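Local coordinates for protein probable mannosyltransferase KTR4 (PDB 5A07) that belongs to the glycolipid 2-alpha-mannosyltransferase family of GT-A glycosyltransferases and binds guanosine-5'-diphosphate, with a manganese ion at the same site, at residues B[93-98]-B[131-136]; B[139-144]-B[217-222]; B[203-208]-B[349-354]; B[288-293]-B[367-372]. One frame throughout, in Å; residues are numbered along the deposited sequence.

Interaction 1: residues B[93-98]-B[131-136]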
# COMPACT_ATOMS: atom_id res chain seq x y z
N VAL B 93 2.97 19.94 -12.02
CA VAL B 93 1.86 20.43 -12.82
C VAL B 93 0.87 21.07 -11.86
O VAL B 93 0.33 20.42 -10.94
CB VAL B 93 1.21 19.30 -13.59
CG1 VAL B 93 -0.10 19.73 -14.26
CG2 VAL B 93 2.20 18.69 -14.59
N ARG B 94 0.64 22.35 -12.03
CA ARG B 94 -0.23 23.13 -11.14
C ARG B 94 -1.68 23.13 -11.65
O ARG B 94 -1.95 22.86 -12.81
CB ARG B 94 0.25 24.60 -11.06
CG ARG B 94 1.68 24.80 -10.63
CD ARG B 94 1.91 24.16 -9.28
NE ARG B 94 3.27 24.34 -8.79
CZ ARG B 94 3.68 23.92 -7.60
NH1 ARG B 94 2.85 23.26 -6.80
NH2 ARG B 94 4.92 24.15 -7.21
N SER B 95 -2.59 23.49 -10.75
CA SER B 95 -4.01 23.53 -11.02
C SER B 95 -4.19 24.44 -12.22
O SER B 95 -3.61 25.51 -12.20
CB SER B 95 -4.70 24.21 -9.85
OG SER B 95 -6.09 24.13 -10.06
N GLY B 96 -4.94 24.07 -13.24
CA GLY B 96 -5.07 25.02 -14.37
C GLY B 96 -3.91 25.11 -15.36
O GLY B 96 -4.05 25.72 -16.39
N ASP B 97 -2.77 24.51 -15.09
CA ASP B 97 -1.84 24.22 -16.17
C ASP B 97 -2.50 23.31 -17.22
O ASP B 97 -3.38 22.52 -16.89
CB ASP B 97 -0.61 23.50 -15.64
CG ASP B 97 0.32 24.40 -14.84
OD1 ASP B 97 0.05 25.62 -14.74
OD2 ASP B 97 1.40 23.88 -14.37
N PRO B 98 -2.05 23.34 -18.48
CA PRO B 98 -2.63 22.47 -19.51
C PRO B 98 -2.65 20.97 -19.19
O PRO B 98 -3.59 20.31 -19.55
CB PRO B 98 -1.73 22.67 -20.74
CG PRO B 98 -0.97 23.93 -20.49
CD PRO B 98 -1.01 24.25 -19.01
N ASN B 131 -8.35 17.24 -4.51
CA ASN B 131 -9.05 17.02 -5.75
C ASN B 131 -9.95 18.15 -6.24
O ASN B 131 -10.25 18.19 -7.40
CB ASN B 131 -9.80 15.68 -5.73
CG ASN B 131 -9.99 15.09 -7.15
OD1 ASN B 131 -9.15 15.25 -8.03
ND2 ASN B 131 -11.16 14.48 -7.38
N LYS B 132 -10.33 19.09 -5.38
CA LYS B 132 -11.15 20.19 -5.82
C LYS B 132 -10.38 21.03 -6.81
O LYS B 132 -10.99 21.71 -7.62
CB LYS B 132 -11.61 21.06 -4.66
CG LYS B 132 -10.50 21.93 -4.06
CD LYS B 132 -11.00 22.70 -2.85
CE LYS B 132 -9.88 23.55 -2.25
NZ LYS B 132 -10.45 24.20 -1.04
N ASN B 133 -9.06 20.95 -6.80
CA ASN B 133 -8.27 21.71 -7.76
C ASN B 133 -7.81 20.97 -8.99
O ASN B 133 -7.19 21.57 -9.87
CB ASN B 133 -7.05 22.33 -7.03
CG ASN B 133 -7.44 23.36 -6.05
OD1 ASN B 133 -8.36 24.10 -6.31
ND2 ASN B 133 -6.88 23.33 -4.89
N PHE B 134 -8.09 19.68 -9.07
CA PHE B 134 -7.65 18.85 -10.17
C PHE B 134 -8.76 18.07 -10.86
O PHE B 134 -8.66 17.78 -12.00
CB PHE B 134 -6.49 17.96 -9.71
CG PHE B 134 -5.29 18.74 -9.41
CD1 PHE B 134 -4.44 19.14 -10.43
CD2 PHE B 134 -4.99 19.14 -8.12
CE1 PHE B 134 -3.34 19.96 -10.20
CE2 PHE B 134 -3.90 19.96 -7.88
CZ PHE B 134 -3.05 20.37 -8.90
N GLY B 135 -9.78 17.65 -10.11
CA GLY B 135 -11.02 17.09 -10.66
C GLY B 135 -10.95 15.73 -11.26
O GLY B 135 -11.70 15.43 -12.17
N TYR B 136 -10.08 14.86 -10.75
CA TYR B 136 -10.05 13.48 -11.19
C TYR B 136 -11.37 12.83 -10.82
O TYR B 136 -11.98 13.09 -9.75
CB TYR B 136 -8.82 12.72 -10.59
CG TYR B 136 -7.56 13.11 -11.41
CD1 TYR B 136 -7.30 12.52 -12.63
CD2 TYR B 136 -6.68 14.10 -10.99
CE1 TYR B 136 -6.22 12.89 -13.42
CE2 TYR B 136 -5.61 14.50 -11.77
CZ TYR B 136 -5.41 13.91 -13.01
OH TYR B 136 -4.36 14.26 -13.77
O HOH W 1 -6.91 21.87 -12.78
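Ser95 meets Asn133 and Phe134 in a small surface contact between two loops, one leading from helix 65-80 to strand 105-110, the other from helix 116-131 to strand 138-142; it buries 160 Å² in all. Its polar part is a single direct hydrogen bond, Ser95 OG donating to Asn133 O at 2.8 Å. The hydroxyl lies in the carbonyl plane on a lone pair (C=O...donor angle 134°), and it gets there because OG stands anti to the backbone N of Ser95 (chi1 -174°). A water gives the same Asn133 O a second bond, at 2.9 Å, and accepts in turn from Gly96 N at 3.0 Å, so both grips on this oxygen lead back to one turn. The rest is van der Waals contact of the Phe134 ring with main chain, CE1 and CZ being presented obliquely: CZ is 3.7 Å from Ser95 N, and CE1 is 3.8 Å from Val93 O. Outside the contact this ring stacks on Tyr130. Each loop also braces itself. Asp97 OD2 accepts from Arg94 N at 2.9 Å, while the Arg94 guanidinium is engaged elsewhere by Glu86. The Asn131 amide clasps the main chain of Tyr136 through both OD1 and ND2. Asp97 N bonds back to Arg94 O, closing a type II beta turn of residues 94-97 with Gly96 at its third position (phi 78°), set against a helix-to-strand connection of the GT-A alpha/beta domain.

Interaction 2: residues B[139-144]-B[217-222]. With GDP (guanosine-5'-diphosphate), chain F.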
# COMPACT_ATOMS: atom_id res chain seq x y z
N THR B 139 -14.25 6.32 -9.06
CA THR B 139 -14.78 5.05 -9.41
C THR B 139 -15.09 4.29 -8.14
O THR B 139 -14.21 4.15 -7.25
CB THR B 139 -13.78 4.22 -10.23
OG1 THR B 139 -13.45 4.91 -11.46
CG2 THR B 139 -14.38 2.87 -10.64
N PHE B 140 -16.34 3.80 -8.03
CA PHE B 140 -16.72 3.00 -6.91
C PHE B 140 -17.06 1.56 -7.35
O PHE B 140 -17.81 1.37 -8.32
CB PHE B 140 -17.97 3.56 -6.24
CG PHE B 140 -17.78 4.93 -5.72
CD1 PHE B 140 -17.95 6.03 -6.54
CD2 PHE B 140 -17.37 5.13 -4.43
CE1 PHE B 140 -17.77 7.30 -6.09
CE2 PHE B 140 -17.18 6.42 -3.97
CZ PHE B 140 -17.38 7.49 -4.76
N LEU B 141 -16.58 0.59 -6.60
CA LEU B 141 -16.84 -0.81 -6.85
C LEU B 141 -17.37 -1.50 -5.67
O LEU B 141 -17.03 -1.16 -4.56
CB LEU B 141 -15.56 -1.56 -7.30
CG LEU B 141 -14.81 -1.02 -8.51
CD1 LEU B 141 -13.48 -1.77 -8.83
CD2 LEU B 141 -15.74 -0.99 -9.75
N ASN B 142 -18.25 -2.50 -5.89
CA ASN B 142 -18.86 -3.23 -4.81
C ASN B 142 -19.16 -4.67 -5.29
O ASN B 142 -19.42 -4.86 -6.48
CB ASN B 142 -20.14 -2.45 -4.45
CG ASN B 142 -20.87 -2.97 -3.19
OD1 ASN B 142 -20.55 -3.98 -2.55
ND2 ASN B 142 -21.91 -2.22 -2.84
N ASP B 143 -19.17 -5.62 -4.38
CA ASP B 143 -19.58 -6.99 -4.72
C ASP B 143 -21.11 -7.12 -4.84
O ASP B 143 -21.57 -8.08 -5.41
CB ASP B 143 -19.06 -8.02 -3.70
CG ASP B 143 -19.50 -7.74 -2.28
OD1 ASP B 143 -19.30 -6.63 -1.75
OD2 ASP B 143 -20.02 -8.65 -1.62
N GLU B 144 -21.86 -6.17 -4.27
CA GLU B 144 -23.33 -6.05 -4.45
C GLU B 144 -23.55 -4.85 -5.27
O GLU B 144 -22.63 -4.03 -5.40
CB GLU B 144 -23.98 -5.80 -3.11
CG GLU B 144 -23.90 -6.94 -2.15
CD GLU B 144 -24.61 -6.53 -0.86
OE1 GLU B 144 -24.94 -5.31 -0.71
OE2 GLU B 144 -24.87 -7.41 0.00
N TYR B 217 -7.89 -4.39 -10.85
CA TYR B 217 -7.43 -3.67 -12.05
C TYR B 217 -7.93 -4.31 -13.36
O TYR B 217 -7.79 -3.71 -14.41
CB TYR B 217 -5.90 -3.58 -12.12
CG TYR B 217 -5.18 -4.88 -11.81
CD1 TYR B 217 -4.91 -5.27 -10.50
CD2 TYR B 217 -4.71 -5.71 -12.85
CE1 TYR B 217 -4.28 -6.47 -10.23
CE2 TYR B 217 -4.03 -6.88 -12.60
CZ TYR B 217 -3.82 -7.27 -11.31
OH TYR B 217 -3.15 -8.42 -11.04
N HIS B 218 -8.56 -5.46 -13.25
CA HIS B 218 -9.26 -6.06 -14.39
C HIS B 218 -10.73 -5.66 -14.46
O HIS B 218 -11.41 -6.10 -15.34
CB HIS B 218 -9.23 -7.58 -14.27
CG HIS B 218 -7.88 -8.14 -14.47
ND1 HIS B 218 -7.16 -7.88 -15.62
CD2 HIS B 218 -7.10 -8.93 -13.70
CE1 HIS B 218 -5.97 -8.43 -15.52
NE2 HIS B 218 -5.93 -9.11 -14.39
N HIS B 219 -11.26 -4.91 -13.50
CA HIS B 219 -12.66 -4.54 -13.61
C HIS B 219 -12.85 -3.70 -14.86
O HIS B 219 -12.05 -2.81 -15.17
CB HIS B 219 -13.16 -3.82 -12.38
CG HIS B 219 -14.65 -3.67 -12.34
ND1 HIS B 219 -15.30 -2.70 -13.06
CD2 HIS B 219 -15.61 -4.37 -11.70
CE1 HIS B 219 -16.59 -2.81 -12.87
NE2 HIS B 219 -16.81 -3.80 -12.04
N PRO B 220 -13.94 -3.94 -15.62
CA PRO B 220 -14.14 -3.17 -16.83
C PRO B 220 -14.05 -1.63 -16.71
O PRO B 220 -13.58 -0.98 -17.62
CB PRO B 220 -15.58 -3.56 -17.28
CG PRO B 220 -15.76 -4.89 -16.75
CD PRO B 220 -15.00 -4.95 -15.43
N LEU B 221 -14.51 -1.06 -15.59
CA LEU B 221 -14.49 0.39 -15.48
C LEU B 221 -13.08 0.93 -15.40
O LEU B 221 -12.87 2.15 -15.67
CB LEU B 221 -15.31 0.87 -14.30
CG LEU B 221 -16.81 0.69 -14.44
CD1 LEU B 221 -17.45 1.11 -13.13
CD2 LEU B 221 -17.35 1.54 -15.58
N LEU B 222 -12.14 0.07 -15.02
CA LEU B 222 -10.76 0.50 -14.80
C LEU B 222 -9.88 0.27 -16.04
O LEU B 222 -8.71 0.62 -16.05
CB LEU B 222 -10.20 -0.23 -13.57
CG LEU B 222 -10.78 0.27 -12.22
CD1 LEU B 222 -9.96 -0.36 -11.12
CD2 LEU B 222 -10.73 1.75 -12.02
PB GDP F . -9.03 -2.85 6.96
O1B GDP F . -9.49 -2.94 8.37
O2B GDP F . -8.12 -3.82 6.47
O3B GDP F . -8.75 -1.45 6.56
O3A GDP F . -10.36 -3.38 6.19
PA GDP F . -11.62 -2.62 5.61
O1A GDP F . -12.90 -3.15 6.10
O2A GDP F . -11.55 -1.15 5.60
O5' GDP F . -11.55 -3.11 4.11
C5' GDP F . -10.72 -2.63 3.05
C4' GDP F . -11.49 -1.94 1.94
O4' GDP F . -12.34 -2.92 1.33
C3' GDP F . -12.38 -0.79 2.40
O3' GDP F . -12.48 0.17 1.32
C2' GDP F . -13.72 -1.50 2.67
O2' GDP F . -14.83 -0.63 2.49
C1' GDP F . -13.70 -2.52 1.59
N9 GDP F . -14.41 -3.77 1.93
C8 GDP F . -14.13 -4.68 2.90
N7 GDP F . -15.03 -5.74 2.81
C5 GDP F . -15.85 -5.48 1.75
C6 GDP F . -16.97 -6.20 1.12
O6 GDP F . -17.26 -7.31 1.66
N1 GDP F . -17.58 -5.61 0.07
C2 GDP F . -17.19 -4.37 -0.41
N2 GDP F . -17.84 -3.85 -1.45
N3 GDP F . -16.16 -3.67 0.14
C4 GDP F . -15.45 -4.20 1.15
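Leu141 and His219 bring together a strand of the GT-A nucleotide-binding sheet, 138-142, and the loop that follows helix 203-214. The aromatic element is a CH-pi contact: Leu141 CD2 sits 3.6 Å from the centroid of the His219 ring, only 5° off its normal, while Leu141 CD1 reaches back to His219 CB at 4.1 Å. Pro220 CD covers the opposite ring face, nearer the rim. Polar bonds fix the rotation of this sandwiched imidazole, since ND1 accepts from Leu221 N (N-H...acceptor angle 170°) and NE2 bonds to Thr168 O. This pairing is consistent with a neutral ring carrying its proton on NE2.

The remaining contacts are aliphatic. In Thr139, chi1 (-60°) sets OG1 beside the backbone N, where it pairs with Thr106 OG1; CG2 stands anti to that N and touches Leu222 CD2 at 4.1 Å. Leu141 CD2 also lies 4.3 Å from Leu221 CD1, and Leu141 CD1 meets Leu222 CD1, so that Leu141 touches both leucines.

At the end of the strand, the chemistry turns polar and reaches GDP. Asn142 OD1 accepts from Glu144 N in an Asx turn and also from GDP N2 at 2.9 Å. Asp143 OD1 takes GDP N1 at 2.7 Å and, weakly, N2. The guanine N2 is thereby shared by two acceptors, Asn142 OD1 and Asp143 OD1, which stand just 3.0 Å apart.

Interaction 3: residues B[203-208]-B[349-354]. With GDP (guanosine-5'-diphosphate), chain F.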
# COMPACT_ATOMS: atom_id res chain seq x y z
N GLU B 203 -15.50 -14.28 5.76
CA GLU B 203 -15.21 -14.71 4.43
C GLU B 203 -15.06 -13.53 3.46
O GLU B 203 -14.25 -13.57 2.54
CB GLU B 203 -16.28 -15.68 3.94
CG GLU B 203 -15.97 -16.26 2.56
CD GLU B 203 -16.95 -17.36 2.15
OE1 GLU B 203 -17.73 -17.81 3.01
OE2 GLU B 203 -16.94 -17.75 0.97
N SER B 204 -15.90 -12.50 3.63
CA SER B 204 -15.87 -11.32 2.74
C SER B 204 -14.43 -10.65 2.77
O SER B 204 -14.02 -10.04 1.80
CB SER B 204 -16.92 -10.34 3.15
OG SER B 204 -16.69 -9.91 4.47
N TYR B 205 -13.76 -10.77 3.91
CA TYR B 205 -12.47 -10.10 4.12
C TYR B 205 -11.41 -10.80 3.32
O TYR B 205 -10.57 -10.17 2.65
CB TYR B 205 -12.11 -10.03 5.59
CG TYR B 205 -10.93 -9.10 5.81
CD1 TYR B 205 -11.14 -7.73 5.94
CD2 TYR B 205 -9.62 -9.57 5.87
CE1 TYR B 205 -10.06 -6.85 6.14
CE2 TYR B 205 -8.52 -8.69 6.04
CZ TYR B 205 -8.76 -7.35 6.18
OH TYR B 205 -7.76 -6.45 6.38
N HIS B 206 -11.45 -12.14 3.37
CA HIS B 206 -10.64 -12.93 2.48
C HIS B 206 -10.87 -12.57 1.02
O HIS B 206 -9.94 -12.38 0.23
CB HIS B 206 -10.93 -14.43 2.72
CG HIS B 206 -10.49 -14.94 4.05
ND1 HIS B 206 -9.35 -15.71 4.19
CD2 HIS B 206 -11.04 -14.84 5.30
CE1 HIS B 206 -9.24 -16.10 5.46
NE2 HIS B 206 -10.24 -15.58 6.16
N ASN B 207 -12.12 -12.47 0.61
CA ASN B 207 -12.45 -12.13 -0.76
C ASN B 207 -11.91 -10.75 -1.10
O ASN B 207 -11.48 -10.57 -2.20
CB ASN B 207 -13.98 -12.11 -1.00
CG ASN B 207 -14.59 -13.51 -0.89
OD1 ASN B 207 -13.91 -14.56 -0.97
ND2 ASN B 207 -15.89 -13.55 -0.76
N MET B 208 -12.04 -9.81 -0.18
CA MET B 208 -11.54 -8.46 -0.43
C MET B 208 -10.02 -8.43 -0.65
O MET B 208 -9.52 -7.82 -1.59
CB MET B 208 -11.92 -7.58 0.71
CG MET B 208 -11.43 -6.11 0.57
SD MET B 208 -9.72 -5.86 1.17
CE MET B 208 -9.74 -6.23 2.91
N TYR B 349 -6.77 -20.35 2.98
CA TYR B 349 -6.19 -21.23 4.01
C TYR B 349 -5.35 -20.48 5.03
O TYR B 349 -5.15 -20.97 6.20
CB TYR B 349 -5.33 -22.29 3.34
CG TYR B 349 -6.13 -23.18 2.36
CD1 TYR B 349 -7.41 -23.69 2.70
CD2 TYR B 349 -5.61 -23.51 1.10
CE1 TYR B 349 -8.14 -24.49 1.79
CE2 TYR B 349 -6.32 -24.31 0.23
CZ TYR B 349 -7.58 -24.80 0.57
OH TYR B 349 -8.25 -25.58 -0.31
N GLU B 350 -4.86 -19.29 4.62
CA GLU B 350 -4.26 -18.39 5.56
C GLU B 350 -5.07 -17.09 5.44
O GLU B 350 -6.23 -17.14 5.03
CB GLU B 350 -2.78 -18.29 5.22
CG GLU B 350 -2.06 -19.63 5.42
CD GLU B 350 -0.56 -19.65 5.07
OE1 GLU B 350 0.14 -18.57 4.97
OE2 GLU B 350 -0.09 -20.76 4.83
N ARG B 351 -4.52 -15.93 5.81
CA ARG B 351 -5.30 -14.69 5.72
C ARG B 351 -4.41 -13.67 5.03
O ARG B 351 -4.14 -12.57 5.54
CB ARG B 351 -5.82 -14.22 7.11
CG ARG B 351 -7.19 -13.42 6.99
CD ARG B 351 -7.21 -12.17 7.83
NE ARG B 351 -6.11 -11.32 7.36
CZ ARG B 351 -5.62 -10.25 8.00
NH1 ARG B 351 -6.16 -9.85 9.11
NH2 ARG B 351 -4.57 -9.56 7.49
N TRP B 352 -3.94 -14.01 3.85
CA TRP B 352 -2.98 -13.16 3.20
C TRP B 352 -3.65 -11.83 2.79
O TRP B 352 -4.60 -11.83 2.02
CB TRP B 352 -2.45 -13.84 1.94
CG TRP B 352 -1.60 -15.06 2.14
CD1 TRP B 352 -1.12 -15.52 3.30
CD2 TRP B 352 -1.18 -15.98 1.12
NE1 TRP B 352 -0.37 -16.65 3.07
CE2 TRP B 352 -0.42 -16.95 1.74
CE3 TRP B 352 -1.38 -16.06 -0.26
CZ2 TRP B 352 0.16 -18.02 1.04
CZ3 TRP B 352 -0.81 -17.14 -0.96
CH2 TRP B 352 -0.05 -18.09 -0.31
N GLY B 353 -3.13 -10.70 3.29
CA GLY B 353 -3.60 -9.37 2.92
C GLY B 353 -3.09 -8.89 1.58
O GLY B 353 -2.02 -9.31 1.10
N ASP B 354 -3.84 -8.00 0.96
CA ASP B 354 -3.38 -7.36 -0.26
C ASP B 354 -2.06 -6.57 -0.05
O ASP B 354 -1.25 -6.46 -0.95
CB ASP B 354 -4.42 -6.51 -0.92
CG ASP B 354 -4.89 -5.34 -0.04
OD1 ASP B 354 -5.69 -5.53 0.86
OD2 ASP B 354 -4.44 -4.23 -0.32
PB GDP F . -9.03 -2.85 6.96
O1B GDP F . -9.49 -2.94 8.37
O2B GDP F . -8.12 -3.82 6.47
O3B GDP F . -8.75 -1.45 6.56
O3A GDP F . -10.36 -3.38 6.19
PA GDP F . -11.62 -2.62 5.61
O1A GDP F . -12.90 -3.15 6.10
O2A GDP F . -11.55 -1.15 5.60
O5' GDP F . -11.55 -3.11 4.11
C5' GDP F . -10.72 -2.63 3.05
C4' GDP F . -11.49 -1.94 1.94
O4' GDP F . -12.34 -2.92 1.33
C3' GDP F . -12.38 -0.79 2.40
O3' GDP F . -12.48 0.17 1.32
C2' GDP F . -13.72 -1.50 2.67
O2' GDP F . -14.83 -0.63 2.49
C1' GDP F . -13.70 -2.52 1.59
N9 GDP F . -14.41 -3.77 1.93
C8 GDP F . -14.13 -4.68 2.90
N7 GDP F . -15.03 -5.74 2.81
C5 GDP F . -15.85 -5.48 1.75
C6 GDP F . -16.97 -6.20 1.12
O6 GDP F . -17.26 -7.31 1.66
N1 GDP F . -17.58 -5.61 0.07
C2 GDP F . -17.19 -4.37 -0.41
N2 GDP F . -17.84 -3.85 -1.45
N3 GDP F . -16.16 -3.67 0.14
C4 GDP F . -15.45 -4.20 1.15
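Arg351 sets one face of its guanidinium over Tyr205 CE2, which lies 3.7 Å above the guanidinium plane and over its centre. The two planes are 59° apart, so the ring is tilted against the guanidinium and the two do not stack flat. Bends at chi2 (-135°) and chi3 carry the Arg351 chain to this position, and NH1 is held beyond the contact by Gln198 O. Nearer the backbone, the same chain passes over His206: Arg351 CG lies 4.0 Å from the imidazole centroid in a CH-pi contact. At the edge of that imidazole, near its plane, His206 CE1 approaches Glu350 O to 3.2 Å. Further along helix 203-214, Met208 SD comes within 4.1 Å of Asp354 OD1, at the start of helix 354-365; the other oxygen, OD2, is bonded to Thr319 and Arg230.

Tyr205 and Met208 also line the GDP pocket. Tyr205 OH donates to GDP O2B at 2.7 Å, with that oxygen in the plane of the ring, and Met208 CE covers part of one ring face, 3.3 Å above it. Met208 CG lies 3.4 Å from GDP O4', beside the ribose.

His206 ND1 and NE2 are both bonded to main-chain oxygens, of Phe347 and Ala200. Since neither oxygen can donate, the pairing would be consistent with a doubly protonated imidazole, although the nearby Arg351 charge would tend to disfavour one; the Glu350 carbonyl beside CE1 might partly offset this, and Arg351 puts only its aliphatic CG over the ring.

Interaction 4: residues B[288-293]-B[367-372]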
# COMPACT_ATOMS: atom_id res chain seq x y z
N ASN B 288 14.13 -7.76 -10.13
CA ASN B 288 14.81 -6.51 -10.49
C ASN B 288 16.06 -6.37 -9.68
O ASN B 288 16.05 -6.62 -8.47
CB ASN B 288 13.93 -5.28 -10.25
CG ASN B 288 14.52 -4.03 -10.81
OD1 ASN B 288 15.40 -3.42 -10.24
ND2 ASN B 288 14.07 -3.66 -11.95
N VAL B 289 17.17 -6.00 -10.32
CA VAL B 289 18.46 -6.02 -9.62
C VAL B 289 18.53 -4.90 -8.58
O VAL B 289 19.33 -4.96 -7.68
CB VAL B 289 19.71 -5.94 -10.57
CG1 VAL B 289 19.68 -7.14 -11.52
CG2 VAL B 289 19.73 -4.66 -11.38
N ASN B 290 17.69 -3.90 -8.71
CA ASN B 290 17.55 -2.86 -7.72
C ASN B 290 16.29 -2.99 -6.82
O ASN B 290 15.77 -1.97 -6.34
CB ASN B 290 17.59 -1.45 -8.35
CG ASN B 290 18.05 -0.36 -7.34
OD1 ASN B 290 17.61 0.87 -7.30
ND2 ASN B 290 18.92 -0.80 -6.47
N GLY B 291 15.85 -4.21 -6.58
CA GLY B 291 14.73 -4.49 -5.70
C GLY B 291 15.00 -4.14 -4.25
O GLY B 291 16.17 -4.03 -3.78
N ALA B 292 13.91 -4.00 -3.50
CA ALA B 292 14.02 -3.58 -2.11
C ALA B 292 14.34 -4.75 -1.20
O ALA B 292 13.60 -5.07 -0.31
CB ALA B 292 12.76 -2.88 -1.68
N PHE B 293 15.49 -5.41 -1.42
CA PHE B 293 15.75 -6.67 -0.75
C PHE B 293 16.07 -6.55 0.71
O PHE B 293 15.64 -7.36 1.49
CB PHE B 293 16.89 -7.42 -1.47
CG PHE B 293 16.63 -7.61 -2.93
CD1 PHE B 293 15.52 -8.29 -3.37
CD2 PHE B 293 17.51 -7.11 -3.87
CE1 PHE B 293 15.27 -8.47 -4.73
CE2 PHE B 293 17.26 -7.30 -5.22
CZ PHE B 293 16.12 -7.96 -5.65
N ASP B 367 12.33 -1.78 -9.50
CA ASP B 367 13.41 -0.99 -9.00
C ASP B 367 12.90 -0.13 -7.84
O ASP B 367 11.99 0.66 -8.02
CB ASP B 367 13.88 -0.02 -10.11
CG ASP B 367 15.11 0.78 -9.70
OD1 ASP B 367 15.29 1.20 -8.53
OD2 ASP B 367 15.96 1.02 -10.58
N LYS B 368 13.52 -0.24 -6.69
CA LYS B 368 13.02 0.43 -5.52
C LYS B 368 12.99 1.99 -5.61
O LYS B 368 12.23 2.64 -4.84
CB LYS B 368 13.77 -0.01 -4.29
CG LYS B 368 15.20 0.49 -4.22
CD LYS B 368 15.93 -0.39 -3.23
CE LYS B 368 17.16 0.29 -2.67
NZ LYS B 368 18.21 0.16 -3.59
N SER B 369 13.78 2.58 -6.51
CA SER B 369 13.80 4.04 -6.70
C SER B 369 12.56 4.53 -7.51
O SER B 369 12.34 5.73 -7.60
CB SER B 369 15.10 4.47 -7.38
OG SER B 369 15.16 3.93 -8.70
N SER B 370 11.76 3.60 -8.02
CA SER B 370 10.50 3.90 -8.65
C SER B 370 9.29 3.93 -7.68
O SER B 370 8.17 4.12 -8.15
CB SER B 370 10.19 2.94 -9.85
OG SER B 370 9.87 1.62 -9.42
N ILE B 371 9.53 3.67 -6.39
CA ILE B 371 8.49 3.57 -5.35
C ILE B 371 8.68 4.82 -4.46
O ILE B 371 9.79 5.05 -3.89
CB ILE B 371 8.62 2.28 -4.55
CG1 ILE B 371 8.45 1.05 -5.48
CG2 ILE B 371 7.64 2.30 -3.41
CD1 ILE B 371 8.74 -0.23 -4.80
N HIS B 372 7.69 5.70 -4.47
CA HIS B 372 7.79 7.03 -3.91
C HIS B 372 7.10 7.07 -2.55
O HIS B 372 5.88 6.77 -2.48
CB HIS B 372 7.17 8.05 -4.84
CG HIS B 372 7.24 9.46 -4.35
ND1 HIS B 372 8.40 10.20 -4.39
CD2 HIS B 372 6.30 10.26 -3.81
CE1 HIS B 372 8.19 11.39 -3.87
NE2 HIS B 372 6.91 11.47 -3.52
O HOH W 2 17.03 -1.33 -11.71
O HOH W 3 18.60 -2.91 -4.14
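Asn290 and Asp367 bring their backbones to a CA separation of 4.7 Å, where a type I beta turn, residues 288-291, abuts the 3-10 segment 368-370. One main-chain bond joins them: Lys368 N donates to Asn290 O at 2.9 Å, nearly straight at 172°, though from 37° above the carbonyl plane. Lys368 supplies the aliphatic part of the side-chain contact. Its CG sits between the backbone N and the carbonyl carbon (chi1 71°), and the chain crosses the Asn290 side chain at about a right angle, CD coming 3.7 Å from Gly291 O and CB 4.0 Å from Ala292 CB. At the far end NZ reaches Gly291 O through a water, which gives that oxygen a bond of 2.7 Å. A second water links Asn288 OD1 with Asp367 OD2, while Asn288 OD1 itself rests 3.4 Å from Asp367 CA. Asp367 OD1 accepts within its own segment from Ser369 N and, at 2.7 Å, from Ser369 OG, both on the same face of the carboxylate. The contact thus pairs two Asx turns, opened by Asn288 and by Asp367; the second leads into strand 371-373, which joins the mixed sheet of the GT-A fold parallel to strand 256-262.

All four contacts belong to one GT-A glycosyltransferase domain, and two of them reach the nucleotide. Interactions 2 and 3, with centres 18 Å apart and nearest atoms about 6 Å apart, both touch GDP; their segments alternate along the chain, and strand 138-142 and helix 203-214 each contribute residues to the GDP pocket. Interaction 1 precedes interaction 2, their centres 25 Å apart: residues 131-136 lead into the start of strand 138-142, and residues at its finish bind GDP. Interaction 4, 29 Å from interaction 2 between centres, reaches the same sheet through strand 371-373, while helix 354-365 runs from interaction 3 toward it. Interactions 1 and 4 thus join outer loops away from GDP, while 2 and 3 include pocket residues.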